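Local structure of protein phosphotransferase ChpT (Brucella abortus, 4QPK) at residues I101-A106 with L150-L155; K144-L149 with A225-S230; T183-M188 with A235-F240. The protein serves as the histidine phosphotransferase of a regulatory phosphorelay that controls bacterial growth, division and survival inside mammalian host cells. All blocks are in the same frame, centred on the assembly; numbering follows the deposited sequence.

Helix 144-160 carries one segment each of contacts 1 and 2, whose centres lie about 10 Å apart. K148 of contact 2 reaches into contact 1, where its NZ probably hydrogen-bonds F103 O at 3.0 Å. Contact 3 is farther off, with its centre about 21 Å from each of the others. It touches contact 1 where M153 CE meets F240 O at 3.6 Å. Contacts 2 and 3 reach the same sheet through the neighbouring strands 229-233 and 238-242. Contacts 1 and 2 both border the second subunit. A glycerol lies about 3 Å from the F103 side chain, and the sodium ion, held by E124 and N128, about 13 Å from that of L155.

Contact 1 of 3, residues I101-A106 with L150-L155; sequences IAFGAA and LLNMLL
A102 and L151 mark the closest approach of the two backbones, with their CA atoms 5.5 Å apart. A102 is the last residue of helix 78-102. The chain leaves the helix at F103, and from G104 it moves away from the partner. L150-L155 is an inner part of helix 144-160. The CB atoms of A102 and L151 point at one another and meet at 3.8 Å. I101 adds its short branch: CG2 touches L151 CD1 at 3.5 Å, the two side chains crossing at a slant. L151 can reach it because its chain is extended at chi2 (177°), which carries CD1 well out from CA.

Helix 78-102 belongs to the helical hairpin of the DHp domain, and helix 144-160 to the C-terminal domain that resembles a kinase catalytic domain. The contact therefore appears to be part of the joint between the two domains of one subunit.

Its polar link is N152. ND2 donates to A102 O over 3.0 Å. The bond is bent and comes from above the carbonyl plane, but A102 O lies close to the amide plane of N152. The same ND2 also bonds K148 O, and OD1 accepts from Q214 NE2. With both ends gripped, the amide is fixed in rotation. OD1 also sits at the edge of the F103 ring, near its plane, 3.2 Å from CE1. Ring and amide planes are 44° apart. Farther round the ring, F103 CZ meets L155 CD1 obliquely at 3.9 Å. F103 also packs on C51 of the second subunit, and A105 N bonds S52 OG of that subunit. K148 NZ hydrogen-bonds G104 O, a positive charge that may suit the C-terminal end of helix 78-102.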
ATOM      1  N   ILE B 101      -0.173  -8.497  -5.006  1.00 14.94           N
ATOM      2  CA  ILE B 101       0.750  -9.302  -5.802  1.00 16.30           C
ATOM      3  C   ILE B 101       1.605  -8.429  -6.725  1.00 17.63           C
ATOM      4  O   ILE B 101       2.810  -8.638  -6.812  1.00 21.46           O
ATOM      5  CB  ILE B 101      -0.010 -10.356  -6.654  1.00 14.03           C
ATOM      6  CG1 ILE B 101      -0.891 -11.225  -5.752  1.00 17.25           C
ATOM      7  CG2 ILE B 101       0.976 -11.259  -7.420  1.00 18.65           C
ATOM      8  CD1 ILE B 101      -1.611 -12.370  -6.487  1.00 23.49           C
ATOM      9  N   ALA B 102       1.021  -7.427  -7.381  1.00 13.88           N
ATOM     10  CA  ALA B 102       1.781  -6.652  -8.363  1.00 15.28           C
ATOM     11  C   ALA B 102       2.832  -5.746  -7.708  1.00 18.62           C
ATOM     12  O   ALA B 102       3.939  -5.568  -8.234  1.00 16.30           O
ATOM     13  CB  ALA B 102       0.839  -5.812  -9.224  1.00 16.16           C
ATOM     14  N   PHE B 103       2.488  -5.195  -6.552  1.00 15.18           N
ATOM     15  CA  PHE B 103       3.385  -4.283  -5.838  1.00 17.60           C
ATOM     16  C   PHE B 103       3.911  -4.929  -4.560  1.00 20.73           C
ATOM     17  O   PHE B 103       5.055  -4.705  -4.176  1.00 20.30           O
ATOM     18  CB  PHE B 103       2.680  -2.963  -5.473  1.00 17.82           C
ATOM     19  CG  PHE B 103       2.173  -2.170  -6.653  1.00 18.51           C
ATOM     20  CD1 PHE B 103       2.819  -2.188  -7.873  1.00 21.50           C
ATOM     21  CD2 PHE B 103       1.030  -1.397  -6.526  1.00 28.97           C
ATOM     22  CE1 PHE B 103       2.331  -1.442  -8.945  1.00 21.47           C
ATOM     23  CE2 PHE B 103       0.539  -0.660  -7.588  1.00 31.39           C
ATOM     24  CZ  PHE B 103       1.193  -0.683  -8.799  1.00 24.71           C
ATOM     25  N   GLY B 104       3.057  -5.709  -3.900  1.00 19.19           N
ATOM     26  CA  GLY B 104       3.363  -6.357  -2.633  1.00 14.51           C
ATOM     27  C   GLY B 104       4.178  -7.637  -2.728  1.00 18.23           C
ATOM     28  O   GLY B 104       4.714  -7.994  -3.779  1.00 19.20           O
ATOM     29  N   ALA B 105       4.276  -8.337  -1.612  1.00 19.11           N
ATOM     30  CA  ALA B 105       5.016  -9.596  -1.560  1.00 24.51           C
ATOM     31  C   ALA B 105       4.103 -10.829  -1.507  1.00 29.99           C
ATOM     32  O   ALA B 105       4.567 -11.943  -1.274  1.00 32.46           O
ATOM     33  CB  ALA B 105       5.947  -9.589  -0.353  1.00 28.59           C
ATOM     34  N   ALA B 106       2.808 -10.642  -1.741  1.00 30.10           N
ATOM     35  CA  ALA B 106       1.853 -11.731  -1.511  1.00 38.91           C
ATOM     36  C   ALA B 106       1.887 -12.824  -2.560  1.00 38.89           C
ATOM     37  O   ALA B 106       2.334 -12.607  -3.693  1.00 31.32           O
ATOM     38  CB  ALA B 106       0.472 -11.187  -1.416  1.00 35.91           C
ATOM     39  N   LEU B 150       5.061  -9.206 -15.020  1.00 15.76           N
ATOM     40  CA  LEU B 150       3.889  -9.502 -15.836  1.00 17.32           C
ATOM     41  C   LEU B 150       2.688  -8.628 -15.443  1.00 16.10           C
ATOM     42  O   LEU B 150       2.086  -7.969 -16.294  1.00 17.37           O
ATOM     43  CB  LEU B 150       3.544 -11.001 -15.730  1.00 15.68           C
ATOM     44  CG  LEU B 150       2.218 -11.509 -16.321  1.00 17.33           C
ATOM     45  CD1 LEU B 150       2.123 -11.236 -17.804  1.00 19.54           C
ATOM     46  CD2 LEU B 150       2.059 -12.996 -16.025  1.00 21.89           C
ATOM     47  N   LEU B 151       2.342  -8.604 -14.159  1.00 16.26           N
ATOM     48  CA  LEU B 151       1.188  -7.825 -13.722  1.00 14.37           C
ATOM     49  C   LEU B 151       1.404  -6.327 -13.948  1.00 15.35           C
ATOM     50  O   LEU B 151       0.471  -5.606 -14.285  1.00 15.58           O
ATOM     51  CB  LEU B 151       0.871  -8.098 -12.247  1.00 15.51           C
ATOM     52  CG  LEU B 151       0.335  -9.497 -11.951  1.00 15.60           C
ATOM     53  CD1 LEU B 151       0.125  -9.643 -10.443  1.00 19.23           C
ATOM     54  CD2 LEU B 151      -0.978  -9.747 -12.677  1.00 17.96           C
ATOM     55  N   ASN B 152       2.631  -5.850 -13.762  1.00 14.27           N
ATOM     56  CA  ASN B 152       2.895  -4.437 -13.999  1.00 14.02           C
ATOM     57  C   ASN B 152       2.835  -4.073 -15.486  1.00 15.21           C
ATOM     58  O   ASN B 152       2.460  -2.961 -15.837  1.00 15.13           O
ATOM     59  CB  ASN B 152       4.240  -4.039 -13.402  1.00 15.49           C
ATOM     60  CG  ASN B 152       4.114  -3.680 -11.926  1.00 16.53           C
ATOM     61  OD1 ASN B 152       3.827  -2.532 -11.582  1.00 17.36           O
ATOM     62  ND2 ASN B 152       4.278  -4.668 -11.062  1.00 14.70           N
ATOM     63  N   MET B 153       3.185  -5.016 -16.348  1.00 16.69           N
ATOM     64  CA  MET B 153       3.026  -4.820 -17.780  1.00 15.95           C
ATOM     65  C   MET B 153       1.543  -4.686 -18.157  1.00 19.02           C
ATOM     66  O   MET B 153       1.216  -4.010 -19.122  1.00 17.98           O
ATOM     67  CB  MET B 153       3.675  -5.979 -18.552  1.00 16.88           C
ATOM     68  CG  MET B 153       5.184  -5.929 -18.522  1.00 18.08           C
ATOM     69  SD  MET B 153       5.977  -7.331 -19.325  1.00 22.37           S
ATOM     70  CE  MET B 153       5.653  -7.039 -21.064  1.00 24.83           C
ATOM     71  N   LEU B 154       0.640  -5.328 -17.405  1.00 14.56           N
ATOM     72  CA  LEU B 154      -0.792  -5.144 -17.665  1.00 16.28           C
ATOM     73  C   LEU B 154      -1.194  -3.700 -17.430  1.00 17.47           C
ATOM     74  O   LEU B 154      -2.034  -3.149 -18.139  1.00 16.70           O
ATOM     75  CB  LEU B 154      -1.640  -6.037 -16.760  1.00 16.77           C
ATOM     76  CG  LEU B 154      -1.301  -7.516 -16.729  1.00 21.68           C
ATOM     77  CD1 LEU B 154      -2.370  -8.264 -15.921  1.00 19.46           C
ATOM     78  CD2 LEU B 154      -1.166  -8.048 -18.138  1.00 20.65           C
ATOM     79  N   LEU B 155      -0.601  -3.082 -16.410  1.00 16.53           N
ATOM     80  CA  LEU B 155      -0.951  -1.702 -16.098  1.00 18.17           C
ATOM     81  C   LEU B 155      -0.433  -0.759 -17.186  1.00 18.61           C
ATOM     82  O   LEU B 155      -1.110   0.208 -17.552  1.00 20.07           O
ATOM     83  CB  LEU B 155      -0.405  -1.300 -14.715  1.00 18.14           C
ATOM     84  CG  LEU B 155      -0.995  -2.076 -13.533  1.00 17.86           C
ATOM     85  CD1 LEU B 155      -0.404  -1.545 -12.220  1.00 17.33           C
ATOM     86  CD2 LEU B 155      -2.500  -1.936 -13.506  1.00 19.33           C
TER

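Contact 2 of 3, residues K144-L149 with A225-S230; sequences KNKVKL and AGMKIS
N145 meets A225 lightly, its backbone C lying 4.4 Å from A225 CB. Its side chain also packs on L221 and E224 of helix 213-225.

K146 comes next and has the closest backbone approach, 5.8 Å from its CA to A225 CA. Its aliphatic chain does the work, not its amine. CG touches A225 CB at 3.8 Å on one flank and M227 SD at the same distance on another. CD lies just as near the sulfur. The lysine chain is extended beyond CG and crosses the methionine at about a right angle, and two successive methylenes, CG and CD, bear on SD. Farther along, CE comes within 3.7 Å of A225 O.

The partner is the exit of helix 213-225. G226 is the first residue to leave helical geometry, and its positive phi (70°) belongs to a Schellman motif. This turn sends the chain toward strand 229-233, an outer strand of the mixed sheet. Helix 144-160 packs against the sheet here, in the C-terminal domain that is structurally similar to the ATP-binding domain of histidine kinases but lacks regions needed to bind ATP.

L149 completes the series, one helical turn past K146 and facing the sheet. Its CG is anti to the backbone N (chi1 167°), and its two methyls part to separate partners. CD2 meets M227 SD at 3.9 Å, and the two chains run at an angle to each other. CD1 meets I229 CD1 at 3.9 Å, these side chains sliding past each other in opposite directions. M227 is bent at its last torsion, and its sulfur is shared between K146 and L149. No hydrogen bond crosses the two segments. L149 and M227 both also touch A242 of strand 238-242, and M227 lies on F180 of strand 178-185.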
ATOM      1  N   LYS B 144       9.186 -14.830  -8.392  1.00 18.30           N
ATOM      2  CA  LYS B 144       8.219 -13.798  -8.012  1.00 17.93           C
ATOM      3  C   LYS B 144       8.357 -12.527  -8.826  1.00 20.09           C
ATOM      4  O   LYS B 144       7.357 -11.966  -9.252  1.00 16.83           O
ATOM      5  CB  LYS B 144       8.324 -13.481  -6.514  1.00 19.74           C
ATOM      6  CG  LYS B 144       9.687 -12.985  -6.043  1.00 23.05           C
ATOM      7  CD  LYS B 144       9.727 -12.779  -4.526  1.00 29.19           C
ATOM      8  CE  LYS B 144      11.101 -12.247  -4.098  1.00 36.76           C
ATOM      9  NZ  LYS B 144      11.258 -12.164  -2.621  1.00 34.49           N
ATOM     10  N   ASN B 145       9.582 -12.070  -9.075  1.00 17.86           N
ATOM     11  CA  ASN B 145       9.723 -10.809  -9.783  1.00 17.40           C
ATOM     12  C   ASN B 145       9.336 -10.897 -11.263  1.00 16.62           C
ATOM     13  O   ASN B 145       8.969  -9.882 -11.863  1.00 17.03           O
ATOM     14  CB  ASN B 145      11.140 -10.268  -9.604  1.00 19.40           C
ATOM     15  CG  ASN B 145      11.348  -9.693  -8.216  1.00 28.16           C
ATOM     16  OD1 ASN B 145      10.400  -9.196  -7.603  1.00 22.34           O
ATOM     17  ND2 ASN B 145      12.552  -9.837  -7.679  1.00 30.04           N
ATOM     18  N   LYS B 146       9.393 -12.095 -11.848  1.00 15.30           N
ATOM     19  CA  LYS B 146       8.908 -12.253 -13.218  1.00 15.19           C
ATOM     20  C   LYS B 146       7.380 -12.137 -13.256  1.00 17.41           C
ATOM     21  O   LYS B 146       6.814 -11.526 -14.164  1.00 18.12           O
ATOM     22  CB  LYS B 146       9.368 -13.594 -13.805  1.00 16.67           C
ATOM     23  CG  LYS B 146      10.901 -13.697 -13.875  1.00 19.41           C
ATOM     24  CD  LYS B 146      11.384 -14.883 -14.735  1.00 20.90           C
ATOM     25  CE  LYS B 146      12.908 -15.012 -14.620  1.00 25.46           C
ATOM     26  NZ  LYS B 146      13.429 -16.203 -15.349  1.00 22.94           N
ATOM     27  N   VAL B 147       6.705 -12.702 -12.261  1.00 16.40           N
ATOM     28  CA  VAL B 147       5.243 -12.580 -12.231  1.00 15.97           C
ATOM     29  C   VAL B 147       4.819 -11.153 -11.864  1.00 15.87           C
ATOM     30  O   VAL B 147       3.828 -10.637 -12.392  1.00 17.78           O
ATOM     31  CB  VAL B 147       4.601 -13.574 -11.265  1.00 14.84           C
ATOM     32  CG1 VAL B 147       3.077 -13.450 -11.347  1.00 16.88           C
ATOM     33  CG2 VAL B 147       5.016 -15.022 -11.619  1.00 18.49           C
ATOM     34  N   LYS B 148       5.565 -10.499 -10.974  1.00 15.75           N
ATOM     35  CA  LYS B 148       5.272  -9.089 -10.691  1.00 16.03           C
ATOM     36  C   LYS B 148       5.493  -8.217 -11.940  1.00 15.23           C
ATOM     37  O   LYS B 148       4.689  -7.322 -12.221  1.00 15.89           O
ATOM     38  CB  LYS B 148       6.111  -8.596  -9.499  1.00 16.74           C
ATOM     39  CG  LYS B 148       5.771  -9.320  -8.186  1.00 19.01           C
ATOM     40  CD  LYS B 148       6.572  -8.779  -6.989  1.00 17.00           C
ATOM     41  CE  LYS B 148       6.012  -7.387  -6.558  1.00 21.12           C
ATOM     42  NZ  LYS B 148       6.714  -6.891  -5.349  1.00 33.26           N
ATOM     43  N   LEU B 149       6.543  -8.500 -12.711  1.00 15.30           N
ATOM     44  CA  LEU B 149       6.760  -7.797 -13.973  1.00 13.38           C
ATOM     45  C   LEU B 149       5.531  -7.966 -14.887  1.00 15.36           C
ATOM     46  O   LEU B 149       5.020  -6.993 -15.432  1.00 16.06           O
ATOM     47  CB  LEU B 149       8.027  -8.308 -14.671  1.00 16.04           C
ATOM     48  CG  LEU B 149       8.177  -7.860 -16.130  1.00 15.76           C
ATOM     49  CD1 LEU B 149       8.334  -6.350 -16.213  1.00 17.43           C
ATOM     50  CD2 LEU B 149       9.383  -8.575 -16.764  1.00 17.24           C
ATOM     51  N   ALA B 225      14.824  -9.160 -12.807  1.00 21.50           N
ATOM     52  CA  ALA B 225      14.475 -10.497 -13.268  1.00 20.41           C
ATOM     53  C   ALA B 225      15.362 -10.977 -14.422  1.00 25.39           C
ATOM     54  O   ALA B 225      15.275 -12.133 -14.841  1.00 27.48           O
ATOM     55  CB  ALA B 225      13.002 -10.530 -13.696  1.00 25.15           C
ATOM     56  N   GLY B 226      16.208 -10.091 -14.935  1.00 25.79           N
ATOM     57  CA  GLY B 226      17.030 -10.417 -16.090  1.00 26.41           C
ATOM     58  C   GLY B 226      16.228 -10.541 -17.376  1.00 25.47           C
ATOM     59  O   GLY B 226      16.608 -11.277 -18.295  1.00 31.11           O
ATOM     60  N   MET B 227      15.117  -9.814 -17.456  1.00 21.88           N
ATOM     61  CA  MET B 227      14.282  -9.821 -18.647  1.00 19.80           C
ATOM     62  C   MET B 227      14.299  -8.452 -19.314  1.00 25.49           C
ATOM     63  O   MET B 227      14.518  -7.431 -18.664  1.00 30.34           O
ATOM     64  CB  MET B 227      12.842 -10.238 -18.311  1.00 22.13           C
ATOM     65  CG  MET B 227      12.726 -11.621 -17.728  1.00 25.09           C
ATOM     66  SD  MET B 227      11.038 -12.056 -17.266  1.00 24.74           S
ATOM     67  CE  MET B 227      10.234 -12.269 -18.849  1.00 22.60           C
ATOM     68  N   LYS B 228      14.082  -8.452 -20.620  1.00 22.78           N
ATOM     69  CA  LYS B 228      14.093  -7.249 -21.423  1.00 24.59           C
ATOM     70  C   LYS B 228      12.698  -6.988 -21.967  1.00 22.97           C
ATOM     71  O   LYS B 228      12.074  -7.890 -22.514  1.00 24.31           O
ATOM     72  CB  LYS B 228      15.105  -7.405 -22.563  1.00 28.81           C
ATOM     73  CG  LYS B 228      15.111  -6.316 -23.603  1.00 36.10           C
ATOM     74  CD  LYS B 228      16.177  -6.626 -24.654  1.00 46.93           C
ATOM     75  CE  LYS B 228      16.105  -5.677 -25.837  1.00 48.90           C
ATOM     76  NZ  LYS B 228      17.025  -6.104 -26.932  1.00 59.90           N
ATOM     77  N   ILE B 229      12.198  -5.770 -21.796  1.00 22.18           N
ATOM     78  CA  ILE B 229      10.918  -5.400 -22.378  1.00 21.28           C
ATOM     79  C   ILE B 229      11.111  -4.800 -23.761  1.00 24.61           C
ATOM     80  O   ILE B 229      11.959  -3.924 -23.954  1.00 27.13           O
ATOM     81  CB  ILE B 229      10.152  -4.385 -21.502  1.00 25.98           C
ATOM     82  CG1 ILE B 229       9.883  -4.982 -20.123  1.00 22.95           C
ATOM     83  CG2 ILE B 229       8.840  -3.994 -22.170  1.00 21.32           C
ATOM     84  CD1 ILE B 229       9.314  -3.985 -19.116  1.00 26.05           C
ATOM     85  N   SER B 230      10.330  -5.284 -24.720  1.00 22.13           N
ATOM     86  CA  SER B 230      10.297  -4.697 -26.058  1.00 26.34           C
ATOM     87  C   SER B 230       8.944  -4.075 -26.333  1.00 24.21           C
ATOM     88  O   SER B 230       7.904  -4.565 -25.867  1.00 25.75           O
ATOM     89  CB  SER B 230      10.614  -5.749 -27.125  1.00 24.90           C
ATOM     90  OG  SER B 230      11.935  -6.244 -26.961  1.00 31.52           O
TER

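Contact 3 of 3, residues T183-M188 with A235-F240; sequences TVKGRM and AEDIVF
T183-K185 and I238-F240 pair as neighbouring antiparallel strands inside the mixed sheet of the C-terminal domain. Backbone bonds set the register. V184 and I238 form a hydrogen-bonded pair, with V184 N to I238 O at 2.9 Å and I238 N to V184 O at 3.0 Å. T183 and V239 form the adjoining non-hydrogen-bonded pair, where T183 CA also makes a CA-H...O contact to I238 O at 3.5 Å. Past the strand end a water bridges the two chains: it accepts from G186 N and donates to E236 O.

The charged contact is a salt bridge between K185 NZ and D237 OD2, 3.0 Å long and weak as a hydrogen bond. D237 CG lies between the backbone N and the carbonyl carbon (chi1 58°), and the two side chains run side by side, pointing the same way. D237 OD1 bonds T234 OG1, and OD2 faces the lysine.

Apolar packing is split between the faces. On one, V239 CG2 lies 3.9 Å from T183 CG2. On the other face, toward helix 144-160, V184 CG2 meets I238 CB at 3.9 Å. The same methyl sits at the edge of the F240 ring, 4.3 Å from F240 CE2.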
ATOM      1  N   THR B 183      -0.867  -7.510 -25.618  1.00 19.46           N
ATOM      2  CA  THR B 183      -1.295  -6.872 -26.857  1.00 19.46           C
ATOM      3  C   THR B 183      -2.526  -6.006 -26.635  1.00 17.42           C
ATOM      4  O   THR B 183      -3.557  -6.494 -26.163  1.00 20.75           O
ATOM      5  CB  THR B 183      -1.608  -7.922 -27.946  1.00 17.62           C
ATOM      6  OG1 THR B 183      -0.488  -8.800 -28.103  1.00 20.61           O
ATOM      7  CG2 THR B 183      -1.890  -7.219 -29.274  1.00 23.25           C
ATOM      8  N   VAL B 184      -2.416  -4.721 -26.956  1.00 19.08           N
ATOM      9  CA  VAL B 184      -3.550  -3.819 -26.799  1.00 18.16           C
ATOM     10  C   VAL B 184      -4.017  -3.207 -28.122  1.00 21.39           C
ATOM     11  O   VAL B 184      -3.222  -2.903 -29.016  1.00 23.09           O
ATOM     12  CB  VAL B 184      -3.248  -2.682 -25.789  1.00 24.73           C
ATOM     13  CG1 VAL B 184      -3.069  -3.263 -24.385  1.00 20.87           C
ATOM     14  CG2 VAL B 184      -2.014  -1.886 -26.200  1.00 22.57           C
ATOM     15  N   LYS B 185      -5.334  -3.075 -28.221  1.00 22.52           N
ATOM     16  CA  LYS B 185      -6.020  -2.459 -29.359  1.00 26.16           C
ATOM     17  C   LYS B 185      -7.119  -1.569 -28.840  1.00 26.42           C
ATOM     18  O   LYS B 185      -7.779  -1.915 -27.869  1.00 29.07           O
ATOM     19  CB  LYS B 185      -6.596  -3.527 -30.286  1.00 24.72           C
ATOM     20  CG  LYS B 185      -5.534  -4.147 -31.111  1.00 38.95           C
ATOM     21  CD  LYS B 185      -5.787  -5.572 -31.508  1.00 45.83           C
ATOM     22  CE  LYS B 185      -4.536  -6.003 -32.232  1.00 33.20           C
ATOM     23  NZ  LYS B 185      -4.144  -7.385 -32.313  1.00 28.72           N
ATOM     24  N   GLY B 186      -7.326  -0.428 -29.491  1.00 30.51           N
ATOM     25  CA  GLY B 186      -8.393   0.475 -29.100  1.00 24.52           C
ATOM     26  C   GLY B 186      -8.386   1.733 -29.945  1.00 34.84           C
ATOM     27  O   GLY B 186      -7.424   1.981 -30.673  1.00 34.05           O
ATOM     28  N   ARG B 187      -9.431   2.548 -29.823  1.00 33.14           N
ATOM     29  CA  ARG B 187      -9.562   3.738 -30.662  1.00 33.47           C
ATOM     30  C   ARG B 187      -8.426   4.722 -30.397  1.00 43.26           C
ATOM     31  O   ARG B 187      -7.963   5.410 -31.312  1.00 40.67           O
ATOM     32  CB  ARG B 187     -10.913   4.421 -30.449  1.00 44.17           C
ATOM     33  CG  ARG B 187     -11.049   5.725 -31.233  1.00 63.70           C
ATOM     34  CD  ARG B 187     -12.398   6.413 -31.036  1.00 79.97           C
ATOM     35  NE  ARG B 187     -13.453   5.482 -30.649  1.00 87.35           N
ATOM     36  CZ  ARG B 187     -14.712   5.568 -31.069  1.00 88.45           C
ATOM     37  NH1 ARG B 187     -15.072   6.537 -31.899  1.00 88.04           N
ATOM     38  NH2 ARG B 187     -15.607   4.675 -30.670  1.00 86.19           N
ATOM     39  N   MET B 188      -7.961   4.785 -29.154  1.00 34.53           N
ATOM     40  CA  MET B 188      -6.754   5.547 -28.890  1.00 41.87           C
ATOM     41  C   MET B 188      -5.627   4.602 -28.513  1.00 40.44           C
ATOM     42  O   MET B 188      -5.711   3.855 -27.543  1.00 31.27           O
ATOM     43  CB  MET B 188      -6.971   6.580 -27.792  1.00 38.81           C
ATOM     44  CG  MET B 188      -5.750   7.469 -27.609  1.00 51.49           C
ATOM     45  SD  MET B 188      -5.981   8.808 -26.432  1.00 72.33           S
ATOM     46  CE  MET B 188      -7.131   9.853 -27.309  1.00 71.24           C
ATOM     47  N   ALA B 235      -0.103   0.649 -36.396  1.00 33.85           N
ATOM     48  CA  ALA B 235      -1.367   1.386 -36.485  1.00 33.71           C
ATOM     49  C   ALA B 235      -2.534   0.546 -35.961  1.00 37.67           C
ATOM     50  O   ALA B 235      -3.589   1.080 -35.608  1.00 41.01           O
ATOM     51  CB  ALA B 235      -1.630   1.830 -37.924  1.00 33.19           C
ATOM     52  N   GLU B 236      -2.338  -0.768 -35.912  1.00 28.46           N
ATOM     53  CA  GLU B 236      -3.379  -1.695 -35.483  1.00 31.50           C
ATOM     54  C   GLU B 236      -3.340  -1.989 -33.987  1.00 29.22           C
ATOM     55  O   GLU B 236      -4.380  -2.139 -33.356  1.00 28.02           O
ATOM     56  CB  GLU B 236      -3.264  -3.026 -36.230  1.00 30.88           C
ATOM     57  CG  GLU B 236      -3.699  -2.978 -37.677  1.00 44.74           C
ATOM     58  CD  GLU B 236      -3.976  -4.359 -38.221  1.00 39.77           C
ATOM     59  OE1 GLU B 236      -3.051  -5.204 -38.217  1.00 46.05           O
ATOM     60  OE2 GLU B 236      -5.127  -4.605 -38.630  1.00 46.09           O
ATOM     61  N   ASP B 237      -2.136  -2.107 -33.443  1.00 25.55           N
ATOM     62  CA  ASP B 237      -1.966  -2.481 -32.038  1.00 22.99           C
ATOM     63  C   ASP B 237      -0.619  -2.083 -31.476  1.00 28.96           C
ATOM     64  O   ASP B 237       0.265  -1.624 -32.201  1.00 28.24           O
ATOM     65  CB  ASP B 237      -2.165  -3.991 -31.838  1.00 24.55           C
ATOM     66  CG  ASP B 237      -1.211  -4.873 -32.664  1.00 29.68           C
ATOM     67  OD1 ASP B 237      -0.153  -4.414 -33.133  1.00 32.40           O
ATOM     68  OD2 ASP B 237      -1.547  -6.066 -32.850  1.00 29.43           O
ATOM     69  N   ILE B 238      -0.486  -2.253 -30.164  1.00 23.48           N
ATOM     70  CA  ILE B 238       0.810  -2.170 -29.513  1.00 22.13           C
ATOM     71  C   ILE B 238       1.053  -3.471 -28.762  1.00 23.47           C
ATOM     72  O   ILE B 238       0.176  -3.968 -28.058  1.00 23.09           O
ATOM     73  CB  ILE B 238       0.910  -0.980 -28.539  1.00 25.54           C
ATOM     74  CG1 ILE B 238       0.573   0.333 -29.264  1.00 28.53           C
ATOM     75  CG2 ILE B 238       2.305  -0.947 -27.917  1.00 20.72           C
ATOM     76  CD1 ILE B 238       0.362   1.546 -28.330  1.00 24.98           C
ATOM     77  N   VAL B 239       2.232  -4.047 -28.953  1.00 22.29           N
ATOM     78  CA  VAL B 239       2.615  -5.240 -28.222  1.00 22.23           C
ATOM     79  C   VAL B 239       3.739  -4.918 -27.246  1.00 27.97           C
ATOM     80  O   VAL B 239       4.810  -4.454 -27.638  1.00 24.63           O
ATOM     81  CB  VAL B 239       3.065  -6.370 -29.161  1.00 25.32           C
ATOM     82  CG1 VAL B 239       3.550  -7.560 -28.368  1.00 23.85           C
ATOM     83  CG2 VAL B 239       1.921  -6.768 -30.089  1.00 26.33           C
ATOM     84  N   PHE B 240       3.473  -5.125 -25.962  1.00 19.58           N
ATOM     85  CA  PHE B 240       4.532  -5.068 -24.967  1.00 19.37           C
ATOM     86  C   PHE B 240       4.937  -6.495 -24.670  1.00 22.63           C
ATOM     87  O   PHE B 240       4.106  -7.293 -24.253  1.00 23.08           O
ATOM     88  CB  PHE B 240       4.060  -4.360 -23.693  1.00 19.44           C
ATOM     89  CG  PHE B 240       3.596  -2.947 -23.913  1.00 21.70           C
ATOM     90  CD1 PHE B 240       4.499  -1.893 -23.854  1.00 20.98           C
ATOM     91  CD2 PHE B 240       2.264  -2.671 -24.165  1.00 23.61           C
ATOM     92  CE1 PHE B 240       4.074  -0.583 -24.043  1.00 21.43           C
ATOM     93  CE2 PHE B 240       1.831  -1.369 -24.359  1.00 23.37           C
ATOM     94  CZ  PHE B 240       2.744  -0.322 -24.300  1.00 21.09           C
TER
HETATM   95  O   HOH W   1      -6.142  -0.391 -32.323  1.00 35.61           O